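Local coordinates for protein minor fimbrium tip subunit Mfa3 (Porphyromonas gingivalis ATCC 33277, PDB 5NF4) that forms part of the tip of the minor fimbriae, filaments that mediate biofilm formation and adhesion to host cells and other oral bacteria, at residues P147-F159 against V238-Y252. Numbering follows the deposited sequence.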
loop_
_atom_site.group_PDB
_atom_site.type_symbol
_atom_site.label_atom_id
_atom_site.label_comp_id
_atom_site.label_asym_id
_atom_site.label_seq_id
_atom_site.Cartn_x
_atom_site.Cartn_y
_atom_site.Cartn_z
ATOM N N PRO A 147 -6.986 4.663 12.052
ATOM C CA PRO A 147 -8.141 5.370 11.467
ATOM C C PRO A 147 -7.787 6.598 10.591
ATOM O O PRO A 147 -8.450 6.867 9.571
ATOM C CB PRO A 147 -8.934 5.812 12.699
ATOM C CG PRO A 147 -8.628 4.737 13.717
ATOM C CD PRO A 147 -7.153 4.430 13.500
ATOM N N ILE A 148 -6.769 7.344 10.989
ATOM C CA ILE A 148 -6.441 8.545 10.230
ATOM C C ILE A 148 -5.881 8.179 8.832
ATOM O O ILE A 148 -6.014 8.972 7.892
ATOM C CB ILE A 148 -5.460 9.447 11.012
ATOM C CG1 ILE A 148 -5.444 10.857 10.407
ATOM C CG2 ILE A 148 -4.058 8.926 11.015
ATOM C CD1 ILE A 148 -6.787 11.581 10.453
ATOM N N HIS A 149 -5.322 6.987 8.680
ATOM C CA HIS A 149 -4.686 6.626 7.415
ATOM C C HIS A 149 -5.650 6.300 6.284
ATOM O O HIS A 149 -5.219 6.210 5.140
ATOM C CB HIS A 149 -3.703 5.463 7.618
ATOM C CG HIS A 149 -2.444 5.905 8.273
ATOM N ND1 HIS A 149 -1.627 5.064 8.998
ATOM C CD2 HIS A 149 -1.888 7.140 8.363
ATOM C CE1 HIS A 149 -0.597 5.754 9.464
ATOM N NE2 HIS A 149 -0.736 7.018 9.095
ATOM N N TYR A 150 -6.952 6.167 6.556
ATOM C CA TYR A 150 -7.898 6.096 5.451
ATOM C C TYR A 150 -8.105 7.484 4.819
ATOM O O TYR A 150 -8.713 7.626 3.736
ATOM C CB TYR A 150 -9.251 5.513 5.929
ATOM C CG TYR A 150 -9.202 4.082 6.411
ATOM C CD1 TYR A 150 -9.375 3.017 5.539
ATOM C CD2 TYR A 150 -9.011 3.783 7.756
ATOM C CE1 TYR A 150 -9.313 1.709 5.999
ATOM C CE2 TYR A 150 -8.961 2.475 8.206
ATOM C CZ TYR A 150 -9.127 1.447 7.321
ATOM O OH TYR A 150 -9.064 0.158 7.781
ATOM N N HIS A 151 -7.657 8.525 5.524
ATOM C CA HIS A 151 -7.788 9.881 5.060
ATOM C C HIS A 151 -6.489 10.511 4.598
ATOM O O HIS A 151 -6.459 11.219 3.600
ATOM C CB HIS A 151 -8.352 10.776 6.164
ATOM C CG HIS A 151 -9.716 10.387 6.625
ATOM N ND1 HIS A 151 -10.851 10.639 5.884
ATOM C CD2 HIS A 151 -10.132 9.775 7.759
ATOM C CE1 HIS A 151 -11.908 10.203 6.547
ATOM N NE2 HIS A 151 -11.499 9.664 7.679
ATOM N N ASN A 152 -5.427 10.305 5.363
ATOM C CA ASN A 152 -4.134 10.905 5.027
ATOM C C ASN A 152 -3.063 10.452 5.981
ATOM O O ASN A 152 -3.345 10.032 7.090
ATOM C CB ASN A 152 -4.205 12.449 5.044
ATOM C CG ASN A 152 -4.869 12.981 6.295
ATOM O OD1 ASN A 152 -6.056 13.279 6.291
ATOM N ND2 ASN A 152 -4.109 13.084 7.375
ATOM N N ALA A 153 -1.822 10.533 5.524
ATOM C CA ALA A 153 -0.683 10.483 6.407
ATOM C C ALA A 153 -0.554 11.872 6.994
ATOM O O ALA A 153 -1.077 12.829 6.431
ATOM C CB ALA A 153 0.588 10.075 5.654
ATOM N N THR A 154 0.133 11.989 8.117
ATOM C CA THR A 154 0.272 13.277 8.776
ATOM C C THR A 154 1.735 13.579 8.932
ATOM O O THR A 154 2.595 12.766 8.581
ATOM C CB THR A 154 -0.374 13.287 10.148
ATOM O OG1 THR A 154 0.387 12.432 11.007
ATOM C CG2 THR A 154 -1.830 12.800 10.072
ATOM N N ASN A 155 2.024 14.739 9.501
ATOM C CA ASN A 155 3.403 15.152 9.671
ATOM C C ASN A 155 4.199 14.165 10.534
ATOM O O ASN A 155 5.380 13.934 10.278
ATOM C CB ASN A 155 3.452 16.569 10.268
ATOM C CG ASN A 155 2.685 16.685 11.562
ATOM O OD1 ASN A 155 1.685 15.995 11.777
ATOM N ND2 ASN A 155 3.150 17.567 12.437
ATOM N N ASN A 156 3.550 13.548 11.522
ATOM C CA ASN A 156 4.244 12.634 12.446
ATOM C C ASN A 156 3.780 11.175 12.390
ATOM O O ASN A 156 4.258 10.331 13.154
ATOM C CB ASN A 156 4.085 13.145 13.869
ATOM C CG ASN A 156 4.565 14.572 14.015
ATOM O OD1 ASN A 156 5.584 14.954 13.439
ATOM N ND2 ASN A 156 3.819 15.375 14.760
ATOM N N ASN A 157 2.858 10.869 11.489
ATOM C CA ASN A 157 2.326 9.508 11.402
ATOM C C ASN A 157 2.241 9.049 9.957
ATOM O O ASN A 157 1.253 9.329 9.275
ATOM C CB ASN A 157 0.947 9.474 12.074
ATOM C CG ASN A 157 0.398 8.082 12.225
ATOM O OD1 ASN A 157 1.015 7.108 11.814
ATOM N ND2 ASN A 157 -0.788 7.985 12.819
ATOM N N GLY A 158 3.292 8.393 9.481
ATOM C CA GLY A 158 3.362 7.987 8.095
ATOM C C GLY A 158 2.694 6.661 7.864
ATOM O O GLY A 158 2.412 5.910 8.820
ATOM N N PHE A 159 2.471 6.338 6.592
ATOM C CA PHE A 159 1.915 5.037 6.194
ATOM C C PHE A 159 2.900 3.923 6.475
ATOM O O PHE A 159 4.075 4.076 6.170
ATOM C CB PHE A 159 1.592 5.004 4.686
ATOM C CG PHE A 159 0.502 5.916 4.255
ATOM C CD1 PHE A 159 -0.753 5.879 4.855
ATOM C CD2 PHE A 159 0.701 6.762 3.183
ATOM C CE1 PHE A 159 -1.761 6.725 4.422
ATOM C CE2 PHE A 159 -0.283 7.588 2.750
ATOM C CZ PHE A 159 -1.534 7.574 3.377
ATOM N N VAL A 238 -15.837 5.624 4.821
ATOM C CA VAL A 238 -14.869 6.695 4.910
ATOM C C VAL A 238 -15.226 7.853 3.987
ATOM O O VAL A 238 -15.133 7.689 2.773
ATOM C CB VAL A 238 -13.479 6.151 4.504
ATOM C CG1 VAL A 238 -12.395 7.256 4.533
ATOM C CG2 VAL A 238 -13.101 4.996 5.378
ATOM N N GLU A 239 -15.619 9.005 4.531
ATOM C CA GLU A 239 -15.913 10.162 3.704
ATOM C C GLU A 239 -14.572 10.677 3.183
ATOM O O GLU A 239 -13.679 10.966 3.971
ATOM C CB GLU A 239 -16.675 11.232 4.485
ATOM C CG GLU A 239 -17.258 12.280 3.566
ATOM C CD GLU A 239 -18.073 13.331 4.296
ATOM O OE1 GLU A 239 -18.254 14.422 3.724
ATOM O OE2 GLU A 239 -18.534 13.069 5.427
ATOM N N LEU A 240 -14.407 10.740 1.865
ATOM C CA LEU A 240 -13.137 11.205 1.275
ATOM C C LEU A 240 -12.840 12.660 1.578
ATOM O O LEU A 240 -13.728 13.447 1.855
ATOM C CB LEU A 240 -13.125 10.999 -0.242
ATOM C CG LEU A 240 -13.353 9.560 -0.738
ATOM C CD1 LEU A 240 -13.050 9.483 -2.221
ATOM C CD2 LEU A 240 -12.545 8.491 0.018
ATOM N N ARG A 241 -11.568 13.020 1.525
ATOM C CA ARG A 241 -11.167 14.362 1.886
ATOM C C ARG A 241 -10.868 15.172 0.644
ATOM O O ARG A 241 -10.088 14.763 -0.221
ATOM C CB ARG A 241 -9.959 14.326 2.827
ATOM C CG ARG A 241 -10.338 13.873 4.234
ATOM C CD ARG A 241 -9.273 14.216 5.259
ATOM N NE ARG A 241 -9.611 13.709 6.590
ATOM C CZ ARG A 241 -8.799 13.752 7.644
ATOM N NH1 ARG A 241 -7.588 14.287 7.539
ATOM N NH2 ARG A 241 -9.197 13.257 8.810
ATOM N N ARG A 242 -11.510 16.319 0.568
ATOM C CA ARG A 242 -11.313 17.237 -0.531
ATOM C C ARG A 242 -9.960 17.894 -0.405
ATOM O O ARG A 242 -9.604 18.388 0.653
ATOM C CB ARG A 242 -12.402 18.290 -0.553
ATOM C CG ARG A 242 -12.366 19.205 -1.768
ATOM C CD ARG A 242 -13.429 20.302 -1.701
ATOM N NE ARG A 242 -13.653 20.829 -3.037
ATOM C CZ ARG A 242 -14.815 21.264 -3.500
ATOM N NH1 ARG A 242 -15.898 21.293 -2.720
ATOM N NH2 ARG A 242 -14.883 21.680 -4.755
ATOM N N VAL A 243 -9.203 17.885 -1.491
ATOM C CA VAL A 243 -7.940 18.606 -1.543
ATOM C C VAL A 243 -8.238 20.089 -1.695
ATOM O O VAL A 243 -8.481 20.591 -2.801
ATOM C CB VAL A 243 -7.048 18.077 -2.684
ATOM C CG1 VAL A 243 -5.771 18.912 -2.799
ATOM C CG2 VAL A 243 -6.736 16.606 -2.443
ATOM N N GLY A 244 -8.257 20.774 -0.553
ATOM C CA GLY A 244 -8.500 22.206 -0.505
ATOM C C GLY A 244 -9.815 22.590 -1.152
ATOM O O GLY A 244 -10.872 22.079 -0.782
ATOM N N ALA A 245 -9.734 23.483 -2.136
ATOM C CA ALA A 245 -10.900 23.930 -2.889
ATOM C C ALA A 245 -10.866 23.399 -4.331
ATOM O O ALA A 245 -11.583 23.887 -5.190
ATOM C CB ALA A 245 -10.976 25.439 -2.880
ATOM N N THR A 246 -10.051 22.381 -4.592
ATOM C CA THR A 246 -9.981 21.806 -5.932
ATOM C C THR A 246 -11.117 20.810 -6.096
ATOM O O THR A 246 -11.918 20.636 -5.183
ATOM C CB THR A 246 -8.629 21.104 -6.189
ATOM O OG1 THR A 246 -8.567 19.903 -5.427
ATOM C CG2 THR A 246 -7.462 22.028 -5.807
ATOM N N ASN A 247 -11.171 20.140 -7.246
ATOM C CA ASN A 247 -12.222 19.152 -7.508
ATOM C C ASN A 247 -11.691 17.733 -7.392
ATOM O O ASN A 247 -12.204 16.782 -8.008
ATOM C CB ASN A 247 -12.835 19.414 -8.884
ATOM C CG ASN A 247 -13.566 20.730 -8.932
ATOM O OD1 ASN A 247 -14.023 21.218 -7.901
ATOM N ND2 ASN A 247 -13.672 21.328 -10.125
ATOM N N GLN A 248 -10.669 17.604 -6.548
ATOM C CA GLN A 248 -10.047 16.340 -6.251
ATOM C C GLN A 248 -10.344 15.893 -4.812
ATOM O O GLN A 248 -10.162 16.668 -3.879
ATOM C CB GLN A 248 -8.541 16.434 -6.459
ATOM C CG GLN A 248 -7.802 15.149 -6.074
ATOM C CD GLN A 248 -6.290 15.305 -6.189
ATOM O OE1 GLN A 248 -5.728 16.353 -5.842
ATOM N NE2 GLN A 248 -5.633 14.280 -6.693
ATOM N N TRP A 249 -10.806 14.648 -4.678
ATOM C CA TRP A 249 -11.022 13.980 -3.383
ATOM C C TRP A 249 -10.103 12.766 -3.204
ATOM O O TRP A 249 -9.938 11.948 -4.115
ATOM C CB TRP A 249 -12.488 13.526 -3.241
ATOM C CG TRP A 249 -13.432 14.643 -2.789
ATOM C CD1 TRP A 249 -13.921 14.835 -1.517
ATOM C CD2 TRP A 249 -13.986 15.703 -3.590
ATOM N NE1 TRP A 249 -14.734 15.942 -1.479
ATOM C CE2 TRP A 249 -14.790 16.499 -2.734
ATOM C CE3 TRP A 249 -13.876 16.062 -4.938
ATOM C CZ2 TRP A 249 -15.491 17.608 -3.185
ATOM C CZ3 TRP A 249 -14.565 17.184 -5.388
ATOM C CH2 TRP A 249 -15.364 17.947 -4.510
ATOM N N LEU A 250 -9.555 12.600 -2.003
ATOM C CA LEU A 250 -8.605 11.504 -1.759
ATOM C C LEU A 250 -8.993 10.634 -0.587
ATOM O O LEU A 250 -9.565 11.114 0.398
ATOM C CB LEU A 250 -7.192 12.053 -1.493
ATOM C CG LEU A 250 -6.505 12.828 -2.605
ATOM C CD1 LEU A 250 -5.147 13.319 -2.085
ATOM C CD2 LEU A 250 -6.332 11.970 -3.868
ATOM N N GLY A 251 -8.636 9.364 -0.706
ATOM C CA GLY A 251 -8.600 8.455 0.419
ATOM C C GLY A 251 -7.562 7.358 0.206
ATOM O O GLY A 251 -6.912 7.256 -0.853
ATOM N N TYR A 252 -7.410 6.520 1.216
ATOM C CA TYR A 252 -6.471 5.404 1.145
ATOM C C TYR A 252 -7.082 4.172 1.768
ATOM O O TYR A 252 -7.948 4.265 2.624
ATOM C CB TYR A 252 -5.146 5.745 1.860
ATOM C CG TYR A 252 -4.556 7.063 1.442
ATOM C CD1 TYR A 252 -4.961 8.252 2.036
ATOM C CD2 TYR A 252 -3.607 7.136 0.432
ATOM C CE1 TYR A 252 -4.420 9.447 1.656
ATOM C CE2 TYR A 252 -3.065 8.336 0.063
ATOM C CZ TYR A 252 -3.486 9.489 0.667
ATOM O OH TYR A 252 -2.975 10.709 0.296
HETATM O O HOH W 1 -10.419 9.785 2.870
HETATM O O HOH W 2 -1.549 11.627 2.679
#
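The backbone of Y252, near the end of a β-hairpin, meets the close of the 3-10 turn 147-150 through one direct hydrogen bond, Y252 N to Y150 O at 3.0 Å. A water joins the same Y150 O to L250 O and, weakly, to H151 ND1. The loop meets the Y252 ring at one face and at its edge: F159 directs its edge onto the face, CZ coming within 3.6 Å of Y252 CG with the planes at 54°, while H151 O sits at the rim, 3.3 Å from Y252 CE1. The phenol OH reaches beyond the contact to E66, and a second water ties it to A153 N. On the outer side, the R241 guanidinium stacks on the H151 imidazole, centres 4.2 Å apart and planes 20° apart. R241 is extended from CG to NE, which brings the guanidinium over H151 CB and CG, offset toward that side of the ring; the residue is poorly ordered, so the details of this stack are tentative. At the edge of the imidazole, H151 CE1 is 3.2 Å from E239 O, nearly in the ring plane. V238 CG1 packs 3.9 Å from Y150 CB, and the Y150 ring also stacks with Y235 while its hydroxyl bonds to N219. Aromatic and guanidinium-imidazole stacking thus fastens the connection between strands 143-144 and 161-170 to the antiparallel hairpin 238-254, within the β-rich fold of this FimB/Mfa2-family subunit.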